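Local coordinates for 3-oxoacyl-(Acyl-carrier protein) synthase (Burkholderia xenovorans, PDB 4EFI) that probably catalyses the condensation that forms 3-oxoacyl-[acyl-carrier-protein], as a ketoacyl synthase III-type enzyme of the thiolase superfamily, at residues E320-L325 and A340-P345. Numbering follows the deposited sequence.
Sequences EETLQL and ALAVGP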
ATOM      1  N   GLU A 320      -0.260 -23.345   0.915  1.00 25.14           N
ATOM      2  CA  GLU A 320      -0.693 -24.580   0.281  1.00 26.16           C
ATOM      3  C   GLU A 320      -0.810 -24.534  -1.241  1.00 23.70           C
ATOM      4  O   GLU A 320      -0.659 -25.559  -1.910  1.00 25.89           O
ATOM      5  CB  GLU A 320      -2.078 -24.955   0.827  1.00 33.62           C
ATOM      6  CG  GLU A 320      -2.243 -24.767   2.330  1.00 36.84           C
ATOM      7  CD  GLU A 320      -1.533 -25.842   3.124  1.00 36.42           C
ATOM      8  OE1 GLU A 320      -1.170 -26.883   2.522  1.00 40.06           O
ATOM      9  OE2 GLU A 320      -1.339 -25.649   4.346  1.00 39.07           O
ATOM     10  N   GLU A 321      -1.156 -23.382  -1.786  1.00 19.74           N
ATOM     11  CA  GLU A 321      -1.434 -23.330  -3.203  1.00 23.05           C
ATOM     12  C   GLU A 321      -0.948 -22.059  -3.859  1.00 19.00           C
ATOM     13  O   GLU A 321      -0.726 -21.041  -3.212  1.00 19.42           O
ATOM     14  CB  GLU A 321      -2.935 -23.501  -3.456  1.00 20.00           C
ATOM     15  CG  GLU A 321      -3.540 -24.741  -2.813  1.00 20.00           C
ATOM     16  CD  GLU A 321      -3.243 -26.021  -3.579  1.00 20.00           C
ATOM     17  OE1 GLU A 321      -2.727 -25.938  -4.714  1.00 20.00           O
ATOM     18  OE2 GLU A 321      -3.528 -27.113  -3.045  1.00 20.00           O
ATOM     19  N   THR A 322      -0.778 -22.157  -5.166  1.00 18.07           N
ATOM     20  CA  THR A 322      -0.653 -20.997  -6.029  1.00 18.82           C
ATOM     21  C   THR A 322      -2.020 -20.303  -6.071  1.00 17.37           C
ATOM     22  O   THR A 322      -3.047 -20.956  -6.330  1.00 19.08           O
ATOM     23  CB  THR A 322      -0.250 -21.428  -7.442  1.00 19.44           C
ATOM     24  OG1 THR A 322       0.983 -22.156  -7.395  1.00 21.73           O
ATOM     25  CG2 THR A 322      -0.110 -20.244  -8.343  1.00 19.55           C
ATOM     26  N   LEU A 323      -2.032 -19.016  -5.774  1.00 16.09           N
ATOM     27  CA  LEU A 323      -3.238 -18.200  -5.812  1.00 16.36           C
ATOM     28  C   LEU A 323      -3.197 -17.292  -7.016  1.00 15.91           C
ATOM     29  O   LEU A 323      -2.156 -16.722  -7.339  1.00 16.98           O
ATOM     30  CB  LEU A 323      -3.364 -17.336  -4.557  1.00 15.94           C
ATOM     31  CG  LEU A 323      -3.420 -18.093  -3.221  1.00 17.59           C
ATOM     32  CD1 LEU A 323      -3.710 -17.108  -2.107  1.00 19.46           C
ATOM     33  CD2 LEU A 323      -4.467 -19.220  -3.229  1.00 17.29           C
ATOM     34  N   GLN A 324      -4.327 -17.175  -7.693  0.59 16.11           N
ATOM     35  CA  GLN A 324      -4.523 -16.198  -8.749  0.59 15.87           C
ATOM     36  C   GLN A 324      -5.047 -14.939  -8.100  0.59 15.24           C
ATOM     37  O   GLN A 324      -6.136 -14.919  -7.536  0.59 15.19           O
ATOM     38  CB  GLN A 324      -5.529 -16.713  -9.776  0.59 18.02           C
ATOM     39  CG  GLN A 324      -5.822 -15.719 -10.913  0.59 19.33           C
ATOM     40  CD  GLN A 324      -4.616 -15.476 -11.792  0.59 22.03           C
ATOM     41  OE1 GLN A 324      -3.700 -16.289 -11.834  0.59 21.73           O
ATOM     42  NE2 GLN A 324      -4.598 -14.341 -12.484  0.59 24.82           N
ATOM     43  N   LEU A 325      -4.254 -13.884  -8.143  1.00 15.06           N
ATOM     44  CA  LEU A 325      -4.607 -12.653  -7.467  1.00 14.25           C
ATOM     45  C   LEU A 325      -4.712 -11.447  -8.385  1.00 15.23           C
ATOM     46  O   LEU A 325      -3.920 -11.288  -9.325  1.00 15.45           O
ATOM     47  CB  LEU A 325      -3.533 -12.329  -6.424  1.00 14.92           C
ATOM     48  CG  LEU A 325      -3.312 -13.418  -5.359  1.00 15.67           C
ATOM     49  CD1 LEU A 325      -2.164 -13.048  -4.451  1.00 16.33           C
ATOM     50  CD2 LEU A 325      -4.566 -13.622  -4.557  1.00 16.37           C
ATOM     51  N   ALA A 340      -2.067  -8.261 -11.830  1.00 13.28           N
ATOM     52  CA  ALA A 340      -2.764  -9.529 -11.888  1.00 13.55           C
ATOM     53  C   ALA A 340      -1.729 -10.576 -12.193  1.00 13.28           C
ATOM     54  O   ALA A 340      -1.061 -10.511 -13.212  1.00 14.94           O
ATOM     55  CB  ALA A 340      -3.818  -9.522 -12.969  1.00 15.84           C
ATOM     56  N   LEU A 341      -1.610 -11.565 -11.310  1.00 14.63           N
ATOM     57  CA  LEU A 341      -0.576 -12.573 -11.443  1.00 14.87           C
ATOM     58  C   LEU A 341      -0.844 -13.737 -10.474  1.00 14.60           C
ATOM     59  O   LEU A 341      -1.616 -13.616  -9.519  1.00 15.39           O
ATOM     60  CB  LEU A 341       0.826 -11.986 -11.194  1.00 15.12           C
ATOM     61  CG  LEU A 341       1.227 -11.715  -9.747  1.00 15.84           C
ATOM     62  CD1 LEU A 341       2.677 -11.266  -9.683  1.00 18.48           C
ATOM     63  CD2 LEU A 341       0.345 -10.691  -9.076  1.00 16.70           C
ATOM     64  N   ALA A 342      -0.182 -14.858 -10.745  1.00 15.62           N
ATOM     65  CA  ALA A 342      -0.139 -16.002  -9.842  1.00 14.50           C
ATOM     66  C   ALA A 342       0.927 -15.788  -8.775  1.00 15.89           C
ATOM     67  O   ALA A 342       2.031 -15.304  -9.055  1.00 17.35           O
ATOM     68  CB  ALA A 342       0.132 -17.270 -10.619  1.00 16.49           C
ATOM     69  N   VAL A 343       0.606 -16.150  -7.541  1.00 15.59           N
ATOM     70  CA  VAL A 343       1.514 -16.018  -6.415  1.00 16.05           C
ATOM     71  C   VAL A 343       1.485 -17.277  -5.553  1.00 16.51           C
ATOM     72  O   VAL A 343       0.414 -17.751  -5.186  1.00 16.78           O
ATOM     73  CB  VAL A 343       1.115 -14.838  -5.533  1.00 15.57           C
ATOM     74  CG1 VAL A 343       2.065 -14.716  -4.359  1.00 16.53           C
ATOM     75  CG2 VAL A 343       1.047 -13.517  -6.339  1.00 15.97           C
ATOM     76  N   GLY A 344       2.651 -17.834  -5.244  1.00 16.02           N
ATOM     77  CA  GLY A 344       2.740 -18.947  -4.323  1.00 16.77           C
ATOM     78  C   GLY A 344       2.808 -20.300  -5.012  1.00 17.28           C
ATOM     79  O   GLY A 344       2.796 -20.393  -6.248  1.00 18.76           O
ATOM     80  N   PRO A 345       2.879 -21.370  -4.222  1.00 16.67           N
ATOM     81  CA  PRO A 345       2.856 -21.315  -2.756  1.00 16.82           C
ATOM     82  C   PRO A 345       4.060 -20.632  -2.138  1.00 18.74           C
ATOM     83  O   PRO A 345       5.159 -20.694  -2.698  1.00 19.56           O
ATOM     84  CB  PRO A 345       2.818 -22.782  -2.338  1.00 19.23           C
ATOM     85  CG  PRO A 345       3.332 -23.546  -3.506  1.00 21.07           C
ATOM     86  CD  PRO A 345       3.003 -22.748  -4.725  1.00 18.64           C
TER
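The carbonyl oxygen of G344 accepts a hydrogen bond from the hydroxyl of T322, OG1 to O 2.8 Å; the donor stands above the carbonyl plane, 43° out of it. In T322, OG1 lies anti to the carbonyl carbon (chi1 -58°) and CG2 anti to the backbone N, where CG2 meets CB of A342 at 3.8 Å. The same hydroxyl rests against the ring of P345, OG1 to CD 3.4 Å, and T322 and P345 cross obliquely. A cis peptide bond joins G344 to P345, and G344 itself has a positive phi, a conformation that suits glycine, with the carbonyl oxygen of E321 nearby. Next to this loop segment the two chains pair as antiparallel strands 323-331 and 335-343 of a beta hairpin. L323 and V343 form a hydrogen-bonded pair, with L323 N to V343 O at 2.8 Å and nearly straight (175°), and V343 N returning to L323 O. L325 and L341 repeat the pattern, L325 N to L341 O at 3.0 Å, and Q324 faces A342 as the intervening non-hydrogen-bonded pair. The CA of A342 makes a CH···O contact to L323 O (3.3 Å). On the face shared by L323, L325, L341 and V343, CD1 of L325 meets CG2 of V343 at 3.8 Å, the side chains crossing at about a right angle. L318 of helix 315-320 packs on L323 and V343 there, while A340 touches helix 235-257. The hairpin belongs to the synthase III C-terminal family region, consistent with a thiolase-type fold, and lies between strands 266-269 and 190-197 of a mixed sheet.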